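Side-chain contact in Low molecular weight phosphotyrosine protein phosphatase 1 (Drosophila melanogaster, PDB 7CUY), which probably removes phosphate from phosphotyrosine in proteins and from small aryl and acyl phosphates, as a cytoplasmic low molecular weight tyrosine phosphatase: residues I56-K61 / E132-A137. Sequence-based numbering, arbitrary orientation.
Sequences ISTLQK and EGFETA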
loop_
_atom_site.group_PDB
_atom_site.type_symbol
_atom_site.label_atom_id
_atom_site.label_comp_id
_atom_site.label_asym_id
_atom_site.label_seq_id
_atom_site.Cartn_x
_atom_site.Cartn_y
_atom_site.Cartn_z
ATOM N N ILE A 56 8.932 9.255 4.724
ATOM C CA ILE A 56 10.073 9.525 3.847
ATOM C C ILE A 56 11.374 9.116 4.530
ATOM O O ILE A 56 12.206 8.403 3.953
ATOM C CB ILE A 56 10.076 11.003 3.423
ATOM C CG1 ILE A 56 8.867 11.272 2.532
ATOM C CG2 ILE A 56 11.364 11.351 2.717
ATOM C CD1 ILE A 56 8.535 12.736 2.358
ATOM N N SER A 57 11.546 9.513 5.788
ATOM C CA SER A 57 12.799 9.212 6.463
ATOM C C SER A 57 12.965 7.720 6.682
ATOM O O SER A 57 14.086 7.197 6.591
ATOM C CB SER A 57 12.876 9.974 7.780
ATOM O OG SER A 57 12.860 11.370 7.507
ATOM N N THR A 58 11.864 7.006 6.964
ATOM C CA THR A 58 11.963 5.558 7.130
ATOM C C THR A 58 12.448 4.890 5.850
ATOM O O THR A 58 13.286 3.983 5.895
ATOM C CB THR A 58 10.616 4.967 7.546
ATOM O OG1 THR A 58 10.268 5.442 8.847
ATOM C CG2 THR A 58 10.696 3.462 7.567
ATOM N N LEU A 59 11.920 5.311 4.697
ATOM C CA LEU A 59 12.358 4.708 3.442
ATOM C C LEU A 59 13.836 5.014 3.173
ATOM O O LEU A 59 14.604 4.111 2.822
ATOM C CB LEU A 59 11.468 5.187 2.289
ATOM C CG LEU A 59 10.037 4.639 2.355
ATOM C CD1 LEU A 59 9.067 5.353 1.378
ATOM C CD2 LEU A 59 10.037 3.116 2.134
ATOM N N GLN A 60 14.244 6.281 3.363
ATOM C CA GLN A 60 15.654 6.674 3.281
ATOM C C GLN A 60 16.548 5.776 4.123
ATOM O O GLN A 60 17.587 5.304 3.656
ATOM C CB GLN A 60 15.824 8.118 3.740
ATOM C CG GLN A 60 15.244 9.161 2.827
ATOM C CD GLN A 60 15.917 10.502 3.023
ATOM O OE1 GLN A 60 16.006 10.999 4.149
ATOM N NE2 GLN A 60 16.400 11.098 1.930
ATOM N N LYS A 61 16.163 5.545 5.382
ATOM C CA LYS A 61 16.910 4.638 6.248
ATOM C C LYS A 61 17.214 3.325 5.545
ATOM O O LYS A 61 18.258 2.708 5.793
ATOM C CB LYS A 61 16.116 4.383 7.530
ATOM C CG LYS A 61 16.702 3.347 8.470
ATOM C CD LYS A 61 15.627 2.817 9.434
ATOM C CE LYS A 61 16.225 2.099 10.654
ATOM N NZ LYS A 61 16.915 3.028 11.603
ATOM N N GLU A 132 8.607 5.003 15.044
ATOM C CA GLU A 132 8.702 3.559 15.237
ATOM C C GLU A 132 7.594 2.825 14.500
ATOM O O GLU A 132 7.837 1.771 13.911
ATOM C CB GLU A 132 8.662 3.205 16.724
ATOM N N GLY A 133 6.371 3.363 14.523
ATOM C CA GLY A 133 5.275 2.716 13.823
ATOM C C GLY A 133 5.443 2.681 12.318
ATOM O O GLY A 133 4.846 1.826 11.654
ATOM N N PHE A 134 6.225 3.605 11.764
ATOM C CA PHE A 134 6.499 3.581 10.335
ATOM C C PHE A 134 7.470 2.460 10.002
ATOM O O PHE A 134 7.325 1.772 8.982
ATOM C CB PHE A 134 7.059 4.934 9.893
ATOM C CG PHE A 134 6.064 6.071 9.989
ATOM C CD1 PHE A 134 5.679 6.575 11.223
ATOM C CD2 PHE A 134 5.546 6.659 8.841
ATOM C CE1 PHE A 134 4.767 7.630 11.314
ATOM C CE2 PHE A 134 4.634 7.711 8.917
ATOM C CZ PHE A 134 4.255 8.204 10.148
ATOM N N GLU A 135 8.468 2.269 10.864
ATOM C CA GLU A 135 9.416 1.183 10.673
ATOM C C GLU A 135 8.716 -0.167 10.727
ATOM O O GLU A 135 9.038 -1.066 9.939
ATOM C CB GLU A 135 10.528 1.285 11.720
ATOM C CG GLU A 135 11.368 0.027 11.903
ATOM C CD GLU A 135 12.308 -0.240 10.728
ATOM O OE1 GLU A 135 12.498 0.680 9.884
ATOM O OE2 GLU A 135 12.853 -1.371 10.658
ATOM N N THR A 136 7.731 -0.340 11.621
ATOM C CA THR A 136 7.113 -1.665 11.679
ATOM C C THR A 136 6.209 -1.889 10.471
ATOM O O THR A 136 6.184 -2.992 9.910
ATOM C CB THR A 136 6.364 -1.903 13.006
ATOM O OG1 THR A 136 4.947 -1.765 12.838
ATOM C CG2 THR A 136 6.828 -0.965 14.065
ATOM N N ALA A 137 5.501 -0.846 10.026
ATOM C CA ALA A 137 4.784 -0.919 8.757
ATOM C C ALA A 137 5.724 -1.297 7.611
ATOM O O ALA A 137 5.386 -2.124 6.752
ATOM C CB ALA A 137 4.100 0.417 8.469
#
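T58 carries most of the contact from helix 53-61, and its CB is directed toward the first turn of helix 132-153. Its OG1 rests on the methylene of F134, 3.4 Å from CB, a van der Waals contact with a carbon; the polar bond of the hydroxyl goes to R54 O, one turn back in its own helix. A chi1 of -66° keeps OG1 beside the backbone N and turns the methyl anti to it, where T58 CG2 lies 4.0 Å from F134 O and the same distance from E135 OE1. T58 and E135 are the nearest CA pair, at 6.2 Å. The local helix axes approach to 9.5 Å and cross at -54°. In this alpha/beta fold around a four-stranded parallel sheet, the crossing joins two helices beside the catalytic pocket: the F134 side chain packs on R54 and A55 as well as C14, D52 and P125, and lies about 7 Å from the side chains of R15 and D124, the probable catalytic arginine and proton donor. One turn after T58, K61 runs across E135 at about a right angle, and its CD and CE pass OE1 of E135 at 3.8 and 4.1 Å. K61 NZ remains 5.3 Å from E135 OE1, too far for a salt bridge, though the charges may still attract weakly; that oxygen is hydrogen-bonded to H62 NE2 instead.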